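Local coordinates for DNA mismatch repair protein MutS (Thermus aquaticus, PDB 1EWQ), which recognises mismatched DNA, possibly as the first step of mismatch repair, and has a weak ATPase activity, at residues C[329-332]-C[333-336]; C[667-670]-C[671-674]; C[427-430]-C[431-435]. All coordinates share one frame; numbering follows the deposited sequence.

Along the chain the order is contact 1, contact 3, contact 2; each is a local turn, and none nests in or crosses another. Contact 1 closes the loop after helix 316-326 by capping the start of helix 332-340. Contact 3 finishes the long helix 406-433 and turns the chain towards strand 439-443. Contact 2 ends the loop that follows strand 657-662 and starts helix 670-687 at the face of the second subunit. Contacts 1 and 3 share the MutS domain III range, their centres about 58 Å apart, whereas contact 2 belongs to the domain V range. Contacts 2 and 3 lie on opposite sides of the chain's centre, about 106 Å between their centres.

Contact 1 (C[329-332]-C[333-336]); sequences LADL and ERLA
Asp331 caps the N terminus of helix 332-340, folding its carboxylate over Glu333 and Arg334, whose backbone N-H groups lie too early for the usual carbonyl four residues back. Among the hydrogen bonds, the one from Arg334 N to Asp331 OD1, 2.9 Å, is almost straight (173°), arriving from above the carboxylate plane; Glu333 N shares that oxygen weakly. With CG turned away from its own backbone N (chi1 -176°), the short aspartate side chain brings OD1 to these amides, and its charge would suit the positive end of a helix. The helical ladder starts with Leu335 N to Asp331 O and Ala336 N to Leu332 O.

The other oxygen lies alongside the extended Arg334 chain, whose CD is 3.3 Å from Asp331 OD2, but the salt bridge from OD2 to Arg334 NE is long at 4.0 Å and no N-H points along it. The guanidinium's N-H groups go to Ser151 OG, the carbonyls of Pro128 and Glu130, and a water, while Arg286 pairs with both Asp331 and Glu333. With an alanine in place of Asp331, Arg334 N would probably lose its capping oxygen and Arg286 one of its two carboxylates. Buried Leu332 is the apolar part, a leucine suited to the space between helices 346-366 and 514-540. The water closes the ring, donating to Asp331 OD2 at 2.6 Å and accepting from Arg334 NH1 at 3.2 Å.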
ATOM      1  N   LEU C 329      18.339  11.226 -25.371  1.00 31.19           N
ATOM      2  CA  LEU C 329      19.224  12.054 -24.550  1.00 30.89           C
ATOM      3  C   LEU C 329      19.195  11.726 -23.053  1.00 30.21           C
ATOM      4  O   LEU C 329      18.154  11.812 -22.401  1.00 30.49           O
ATOM      5  CB  LEU C 329      18.890  13.535 -24.743  1.00 30.98           C
ATOM      6  CG  LEU C 329      20.000  14.504 -24.347  1.00 31.39           C
ATOM      7  CD1 LEU C 329      21.111  14.414 -25.375  1.00 31.41           C
ATOM      8  CD2 LEU C 329      19.467  15.927 -24.261  1.00 31.28           C
ATOM      9  N   ALA C 330      20.341  11.349 -22.504  1.00 29.45           N
ATOM     10  CA  ALA C 330      20.408  11.050 -21.078  1.00 28.47           C
ATOM     11  C   ALA C 330      20.287  12.370 -20.296  1.00 27.63           C
ATOM     12  O   ALA C 330      20.262  13.449 -20.891  1.00 27.49           O
ATOM     13  CB  ALA C 330      21.726  10.352 -20.752  1.00 28.30           C
ATOM     14  N   ASP C 331      20.194  12.269 -18.972  1.00 26.83           N
ATOM     15  CA  ASP C 331      20.086  13.425 -18.071  1.00 25.95           C
ATOM     16  C   ASP C 331      21.504  13.988 -17.851  1.00 25.84           C
ATOM     17  O   ASP C 331      22.214  13.561 -16.934  1.00 25.23           O
ATOM     18  CB  ASP C 331      19.496  12.957 -16.728  1.00 25.72           C
ATOM     19  CG  ASP C 331      19.239  14.102 -15.750  1.00 25.60           C
ATOM     20  OD1 ASP C 331      19.914  15.153 -15.848  1.00 24.86           O
ATOM     21  OD2 ASP C 331      18.367  13.934 -14.869  1.00 25.11           O
ATOM     22  N   LEU C 332      21.914  14.938 -18.686  1.00 25.25           N
ATOM     23  CA  LEU C 332      23.252  15.508 -18.589  1.00 25.72           C
ATOM     24  C   LEU C 332      23.516  16.379 -17.363  1.00 25.67           C
ATOM     25  O   LEU C 332      24.674  16.602 -16.986  1.00 25.56           O
ATOM     26  CB  LEU C 332      23.574  16.285 -19.865  1.00 26.22           C
ATOM     27  CG  LEU C 332      24.073  15.433 -21.042  1.00 27.20           C
ATOM     28  CD1 LEU C 332      23.171  14.228 -21.239  1.00 27.47           C
ATOM     29  CD2 LEU C 332      24.142  16.291 -22.297  1.00 27.17           C
ATOM     30  N   GLU C 333      22.448  16.870 -16.746  1.00 25.28           N
ATOM     31  CA  GLU C 333      22.577  17.689 -15.557  1.00 25.31           C
ATOM     32  C   GLU C 333      22.961  16.798 -14.366  1.00 25.74           C
ATOM     33  O   GLU C 333      23.893  17.118 -13.617  1.00 25.47           O
ATOM     34  CB  GLU C 333      21.268  18.438 -15.293  1.00 25.16           C
ATOM     35  CG  GLU C 333      21.210  19.144 -13.951  1.00 24.96           C
ATOM     36  CD  GLU C 333      20.011  20.074 -13.830  1.00 24.80           C
ATOM     37  OE1 GLU C 333      18.911  19.708 -14.305  1.00 24.52           O
ATOM     38  OE2 GLU C 333      20.168  21.163 -13.246  1.00 24.38           O
ATOM     39  N   ARG C 334      22.257  15.682 -14.191  1.00 25.99           N
ATOM     40  CA  ARG C 334      22.580  14.766 -13.094  1.00 26.77           C
ATOM     41  C   ARG C 334      23.889  14.022 -13.372  1.00 26.62           C
ATOM     42  O   ARG C 334      24.594  13.609 -12.455  1.00 26.70           O
ATOM     43  CB  ARG C 334      21.438  13.768 -12.875  1.00 27.07           C
ATOM     44  CG  ARG C 334      20.357  14.327 -11.984  1.00 27.51           C
ATOM     45  CD  ARG C 334      19.204  13.368 -11.777  1.00 27.55           C
ATOM     46  NE  ARG C 334      18.209  13.954 -10.881  1.00 27.71           N
ATOM     47  CZ  ARG C 334      16.967  13.509 -10.743  1.00 27.69           C
ATOM     48  NH1 ARG C 334      16.550  12.470 -11.448  1.00 27.90           N
ATOM     49  NH2 ARG C 334      16.149  14.095  -9.885  1.00 27.88           N
ATOM     50  N   LEU C 335      24.208  13.871 -14.651  1.00 27.09           N
ATOM     51  CA  LEU C 335      25.431  13.200 -15.075  1.00 27.42           C
ATOM     52  C   LEU C 335      26.617  14.120 -14.732  1.00 27.69           C
ATOM     53  O   LEU C 335      27.667  13.669 -14.263  1.00 27.83           O
ATOM     54  CB  LEU C 335      25.356  12.931 -16.581  1.00 27.91           C
ATOM     55  CG  LEU C 335      26.182  11.794 -17.183  1.00 28.48           C
ATOM     56  CD1 LEU C 335      27.678  12.098 -17.080  1.00 28.19           C
ATOM     57  CD2 LEU C 335      25.837  10.505 -16.449  1.00 29.18           C
ATOM     58  N   ALA C 336      26.435  15.418 -14.951  1.00 27.50           N
ATOM     59  CA  ALA C 336      27.473  16.394 -14.643  1.00 27.52           C
ATOM     60  C   ALA C 336      27.798  16.374 -13.145  1.00 27.61           C
ATOM     61  O   ALA C 336      28.971  16.385 -12.753  1.00 27.10           O
ATOM     62  CB  ALA C 336      27.010  17.787 -15.059  1.00 27.78           C
TER
HETATM   63  O   HOH W   1      17.488  11.534 -14.399  1.00 27.16           O

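Contact 2 (C[667-670]-C[671-674]); sequences GTSS and LDGV. With SO4 (sulfate ion), chain I.
Ser669 is the N-cap of helix 670-687, and its side chain meets Asp672 over the first turn, in a loop that follows strand 657-662 of the P-loop NTPase domain and probably corresponds to the D-loop of ABC-type ATPases.

The tight part lies where Thr668 and Ser669 press on Gly673. Gly673 N donates to Ser669 O at 2.8 Å, nearly along the C=O axis, and the methyl CG2 of Thr668 closes over the same residue, 3.5 Å from Gly673 CA, closer than carbons usually pack. Glycine suits the place because a beta carbon would point toward this loop and come within about 3.1 Å of Ser669 O. Next to it Val674 N bonds to Ser670 O at 3.2 Å, almost straight at 169° and in the carbonyl plane, so two successive rungs fix the start of the helix. Ser669 holds OG between its backbone N and carbonyl carbon (chi1 62°), which brings that oxygen 2.7 Å from Asp672 OD2; a serine is short enough to fold back so.

The loose side is that of exposed Leu671, whose side chain meets the loop through CB and CG, near Ser670 C. A separate side faces the second subunit: its Val739 N donates to Asp672 OD1, its Glu699 bonds with Ser670 OG, and its Tyr737 N and His696 ND1 hold a sulfate, probably from the crystallisation liquor, between the subunits. The cap therefore belongs to the dimer interface as well as to its own helix. Threonine serves both, its methyl inward on Gly673 and its hydroxyl, anti to the backbone N (chi1 -174°), giving sulfate O1 a weak hydrogen bond from Thr668 OG1 at 3.2 Å.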
ATOM      1  N   GLY C 667     -23.727  24.396   5.365  1.00 31.70           N
ATOM      2  CA  GLY C 667     -23.321  23.951   6.681  1.00 32.89           C
ATOM      3  C   GLY C 667     -23.934  24.616   7.896  1.00 33.54           C
ATOM      4  O   GLY C 667     -23.571  24.264   9.014  1.00 34.01           O
ATOM      5  N   THR C 668     -24.840  25.571   7.700  1.00 33.93           N
ATOM      6  CA  THR C 668     -25.472  26.235   8.836  1.00 34.12           C
ATOM      7  C   THR C 668     -26.974  26.428   8.616  1.00 34.42           C
ATOM      8  O   THR C 668     -27.583  25.738   7.799  1.00 33.89           O
ATOM      9  CB  THR C 668     -24.805  27.602   9.119  1.00 34.48           C
ATOM     10  OG1 THR C 668     -25.345  28.163  10.327  1.00 34.57           O
ATOM     11  CG2 THR C 668     -25.021  28.557   7.960  1.00 34.13           C
ATOM     12  N   SER C 669     -27.569  27.362   9.355  1.00 35.00           N
ATOM     13  CA  SER C 669     -29.000  27.634   9.235  1.00 35.73           C
ATOM     14  C   SER C 669     -29.336  28.494   8.005  1.00 35.94           C
ATOM     15  O   SER C 669     -28.468  29.177   7.444  1.00 35.70           O
ATOM     16  CB  SER C 669     -29.506  28.320  10.505  1.00 35.83           C
ATOM     17  OG  SER C 669     -28.861  29.562  10.697  1.00 36.79           O
ATOM     18  N   SER C 670     -30.602  28.446   7.596  1.00 36.29           N
ATOM     19  CA  SER C 670     -31.085  29.194   6.432  1.00 36.67           C
ATOM     20  C   SER C 670     -30.562  30.629   6.360  1.00 36.80           C
ATOM     21  O   SER C 670     -29.783  30.978   5.476  1.00 36.97           O
ATOM     22  CB  SER C 670     -32.622  29.228   6.416  1.00 36.82           C
ATOM     23  OG  SER C 670     -33.190  27.950   6.167  1.00 36.70           O
ATOM     24  N   LEU C 671     -30.991  31.455   7.302  1.00 37.10           N
ATOM     25  CA  LEU C 671     -30.599  32.857   7.322  1.00 37.23           C
ATOM     26  C   LEU C 671     -29.093  33.091   7.493  1.00 37.16           C
ATOM     27  O   LEU C 671     -28.500  33.898   6.778  1.00 36.90           O
ATOM     28  CB  LEU C 671     -31.402  33.567   8.412  1.00 37.63           C
ATOM     29  CG  LEU C 671     -32.887  33.155   8.336  1.00 38.04           C
ATOM     30  CD1 LEU C 671     -33.612  33.555   9.608  1.00 38.27           C
ATOM     31  CD2 LEU C 671     -33.547  33.775   7.105  1.00 37.68           C
ATOM     32  N   ASP C 672     -28.471  32.390   8.435  1.00 37.04           N
ATOM     33  CA  ASP C 672     -27.037  32.538   8.653  1.00 36.86           C
ATOM     34  C   ASP C 672     -26.271  32.194   7.376  1.00 36.15           C
ATOM     35  O   ASP C 672     -25.289  32.843   7.034  1.00 36.14           O
ATOM     36  CB  ASP C 672     -26.584  31.619   9.792  1.00 37.51           C
ATOM     37  CG  ASP C 672     -26.950  32.165  11.162  1.00 38.30           C
ATOM     38  OD1 ASP C 672     -26.076  32.779  11.810  1.00 38.59           O
ATOM     39  OD2 ASP C 672     -28.113  31.992  11.587  1.00 39.17           O
ATOM     40  N   GLY C 673     -26.733  31.169   6.673  1.00 35.67           N
ATOM     41  CA  GLY C 673     -26.071  30.757   5.449  1.00 34.95           C
ATOM     42  C   GLY C 673     -26.090  31.841   4.384  1.00 34.27           C
ATOM     43  O   GLY C 673     -25.050  32.193   3.830  1.00 34.02           O
ATOM     44  N   VAL C 674     -27.276  32.371   4.103  1.00 33.55           N
ATOM     45  CA  VAL C 674     -27.428  33.416   3.096  1.00 32.88           C
ATOM     46  C   VAL C 674     -26.693  34.699   3.490  1.00 32.18           C
ATOM     47  O   VAL C 674     -26.077  35.351   2.646  1.00 32.23           O
ATOM     48  CB  VAL C 674     -28.932  33.705   2.845  1.00 33.01           C
ATOM     49  CG1 VAL C 674     -29.107  34.927   1.958  1.00 32.75           C
ATOM     50  CG2 VAL C 674     -29.577  32.487   2.198  1.00 32.66           C
TER
HETATM   51  S   SO4 I1852     -26.578  27.182  13.628  1.00 52.88           S
HETATM   52  O1  SO4 I1852     -25.370  26.519  13.097  1.00 53.22           O
HETATM   53  O2  SO4 I1852     -26.382  27.470  15.059  1.00 53.00           O
HETATM   54  O3  SO4 I1852     -26.801  28.445  12.888  1.00 53.31           O
HETATM   55  O4  SO4 I1852     -27.759  26.310  13.464  1.00 53.31           O

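Contact 3 (C[427-430]-C[431-435]); sequences ERER and ERTGI
Arg432 N donates to Arg428 O and Thr433 N to Glu429 O in regular helical fashion, before the ladder ends with a weak 2.8 Å bond from Gly434 N to Arg430 O and Gly434, at positive phi, leads the chain out of helix 406-433. Lacking a side chain, glycine takes those backbone angles with little strain.

Two arginines one turn apart share a single carboxylate oxygen. Arg428 grips Glu429 side-on, its NE and NH2 each 3.1 Å from Glu429 OE2; NE meets the anti lone pair, whereas NH2 comes from above the carboxylate plane. The bend of the Arg428 chain at chi3 (76°) turns its head back to this oxygen and lays it flat on Arg432, the guanidinium centres 3.6 Å apart and the planes only 7° from parallel. Arg432 is extended from CG to NE, with NH1 at 3.3 Å from Glu429 OE2 and its plane 77° from that of the carboxylate. The shared negative charge would offset the close approach of two positive groups. Arginine suits position 428 because it can stack by its face while NE and NH2 bond; Arg432 adds a charge contact, OE2 lying obliquely to its guanidinium. Crystal neighbours touch both arginines and may influence their poses.

Thr433 suits the helix end because its hydroxyl can both donate and accept. Its OG1 donates to Glu429 O at 2.8 Å, on the face of that carbonyl opposite the Thr433 N bond, and accepts from Ile435 N at 3.1 Å in an ST turn.

On the last turn of the helix, Arg430 NE bonds to Leu438 O and NH2 pairs with Glu426, while the other oxygen of Glu429 takes a bond from Tyr464. Glu429 and Ile435 pack on Leu450 and Val452 of strand 449-453, respectively, seating the end of helix 406-433 against the four-stranded antiparallel sheet of what is probably the clamp of MutS.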
ATOM      1  N   GLU C 427      46.949 -30.345 -26.337  1.00 44.12           N
ATOM      2  CA  GLU C 427      47.255 -31.053 -27.570  1.00 44.36           C
ATOM      3  C   GLU C 427      48.582 -31.808 -27.496  1.00 44.06           C
ATOM      4  O   GLU C 427      48.702 -32.911 -28.021  1.00 43.74           O
ATOM      5  CB  GLU C 427      47.267 -30.074 -28.744  1.00 44.93           C
ATOM      6  CG  GLU C 427      47.191 -30.772 -30.080  1.00 46.26           C
ATOM      7  CD  GLU C 427      46.089 -31.826 -30.111  1.00 47.18           C
ATOM      8  OE1 GLU C 427      44.892 -31.452 -30.039  1.00 47.50           O
ATOM      9  OE2 GLU C 427      46.425 -33.031 -30.195  1.00 47.39           O
ATOM     10  N   ARG C 428      49.571 -31.217 -26.835  1.00 43.83           N
ATOM     11  CA  ARG C 428      50.865 -31.868 -26.684  1.00 43.91           C
ATOM     12  C   ARG C 428      50.697 -33.158 -25.876  1.00 43.93           C
ATOM     13  O   ARG C 428      51.161 -34.229 -26.284  1.00 43.94           O
ATOM     14  CB  ARG C 428      51.850 -30.957 -25.950  1.00 43.89           C
ATOM     15  CG  ARG C 428      53.262 -31.530 -25.881  1.00 44.28           C
ATOM     16  CD  ARG C 428      54.159 -30.756 -24.930  1.00 44.39           C
ATOM     17  NE  ARG C 428      53.858 -31.059 -23.533  1.00 44.76           N
ATOM     18  CZ  ARG C 428      54.429 -30.455 -22.495  1.00 45.04           C
ATOM     19  NH1 ARG C 428      55.338 -29.507 -22.695  1.00 45.23           N
ATOM     20  NH2 ARG C 428      54.090 -30.797 -21.254  1.00 45.01           N
ATOM     21  N   GLU C 429      50.022 -33.050 -24.734  1.00 43.53           N
ATOM     22  CA  GLU C 429      49.819 -34.199 -23.865  1.00 43.44           C
ATOM     23  C   GLU C 429      48.933 -35.309 -24.432  1.00 43.64           C
ATOM     24  O   GLU C 429      49.144 -36.478 -24.112  1.00 43.31           O
ATOM     25  CB  GLU C 429      49.296 -33.739 -22.505  1.00 43.08           C
ATOM     26  CG  GLU C 429      50.360 -33.035 -21.676  1.00 42.85           C
ATOM     27  CD  GLU C 429      51.620 -33.872 -21.521  1.00 42.71           C
ATOM     28  OE1 GLU C 429      51.559 -34.949 -20.895  1.00 42.36           O
ATOM     29  OE2 GLU C 429      52.677 -33.454 -22.032  1.00 43.03           O
ATOM     30  N   ARG C 430      47.952 -34.959 -25.264  1.00 43.83           N
ATOM     31  CA  ARG C 430      47.090 -35.971 -25.866  1.00 44.37           C
ATOM     32  C   ARG C 430      47.930 -36.904 -26.726  1.00 44.76           C
ATOM     33  O   ARG C 430      47.723 -38.121 -26.727  1.00 44.59           O
ATOM     34  CB  ARG C 430      46.008 -35.338 -26.744  1.00 44.56           C
ATOM     35  CG  ARG C 430      44.875 -34.665 -25.984  1.00 45.15           C
ATOM     36  CD  ARG C 430      43.744 -34.247 -26.923  1.00 45.37           C
ATOM     37  NE  ARG C 430      42.657 -33.588 -26.204  1.00 45.69           N
ATOM     38  CZ  ARG C 430      41.532 -33.151 -26.765  1.00 45.78           C
ATOM     39  NH1 ARG C 430      41.327 -33.299 -28.068  1.00 45.72           N
ATOM     40  NH2 ARG C 430      40.608 -32.557 -26.019  1.00 46.03           N
ATOM     41  N   GLU C 431      48.883 -36.330 -27.458  1.00 45.20           N
ATOM     42  CA  GLU C 431      49.744 -37.119 -28.329  1.00 45.67           C
ATOM     43  C   GLU C 431      50.820 -37.871 -27.542  1.00 45.42           C
ATOM     44  O   GLU C 431      51.085 -39.042 -27.807  1.00 45.51           O
ATOM     45  CB  GLU C 431      50.383 -36.222 -29.399  1.00 46.64           C
ATOM     46  CG  GLU C 431      51.077 -36.996 -30.527  1.00 48.12           C
ATOM     47  CD  GLU C 431      50.143 -37.953 -31.254  1.00 49.04           C
ATOM     48  OE1 GLU C 431      49.461 -38.758 -30.580  1.00 49.93           O
ATOM     49  OE2 GLU C 431      50.094 -37.911 -32.504  1.00 49.94           O
ATOM     50  N   ARG C 432      51.440 -37.206 -26.576  1.00 45.15           N
ATOM     51  CA  ARG C 432      52.459 -37.866 -25.758  1.00 44.90           C
ATOM     52  C   ARG C 432      51.876 -39.099 -25.055  1.00 44.09           C
ATOM     53  O   ARG C 432      52.402 -40.209 -25.174  1.00 44.05           O
ATOM     54  CB  ARG C 432      52.994 -36.919 -24.680  1.00 45.45           C
ATOM     55  CG  ARG C 432      53.901 -35.797 -25.155  1.00 46.34           C
ATOM     56  CD  ARG C 432      54.371 -35.003 -23.940  1.00 47.20           C
ATOM     57  NE  ARG C 432      55.466 -34.086 -24.248  1.00 48.56           N
ATOM     58  CZ  ARG C 432      56.199 -33.462 -23.325  1.00 49.22           C
ATOM     59  NH1 ARG C 432      55.947 -33.655 -22.032  1.00 49.35           N
ATOM     60  NH2 ARG C 432      57.201 -32.661 -23.692  1.00 49.40           N
ATOM     61  N   THR C 433      50.787 -38.887 -24.320  1.00 42.77           N
ATOM     62  CA  THR C 433      50.141 -39.949 -23.561  1.00 41.55           C
ATOM     63  C   THR C 433      49.284 -40.883 -24.395  1.00 40.94           C
ATOM     64  O   THR C 433      49.052 -42.022 -24.004  1.00 40.70           O
ATOM     65  CB  THR C 433      49.232 -39.377 -22.452  1.00 41.45           C
ATOM     66  OG1 THR C 433      48.069 -38.781 -23.044  1.00 40.45           O
ATOM     67  CG2 THR C 433      49.980 -38.334 -21.628  1.00 40.97           C
ATOM     68  N   GLY C 434      48.802 -40.400 -25.536  1.00 40.38           N
ATOM     69  CA  GLY C 434      47.955 -41.222 -26.380  1.00 39.40           C
ATOM     70  C   GLY C 434      46.530 -41.298 -25.854  1.00 39.27           C
ATOM     71  O   GLY C 434      45.744 -42.127 -26.299  1.00 39.06           O
ATOM     72  N   ILE C 435      46.194 -40.439 -24.896  1.00 38.93           N
ATOM     73  CA  ILE C 435      44.853 -40.415 -24.331  1.00 38.73           C
ATOM     74  C   ILE C 435      44.055 -39.344 -25.083  1.00 39.11           C
ATOM     75  O   ILE C 435      44.110 -38.160 -24.755  1.00 38.98           O
ATOM     76  CB  ILE C 435      44.904 -40.083 -22.832  1.00 38.65           C
ATOM     77  CG1 ILE C 435      45.919 -40.998 -22.140  1.00 38.21           C
ATOM     78  CG2 ILE C 435      43.527 -40.266 -22.210  1.00 38.60           C
ATOM     79  CD1 ILE C 435      46.113 -40.707 -20.666  1.00 37.49           C
TER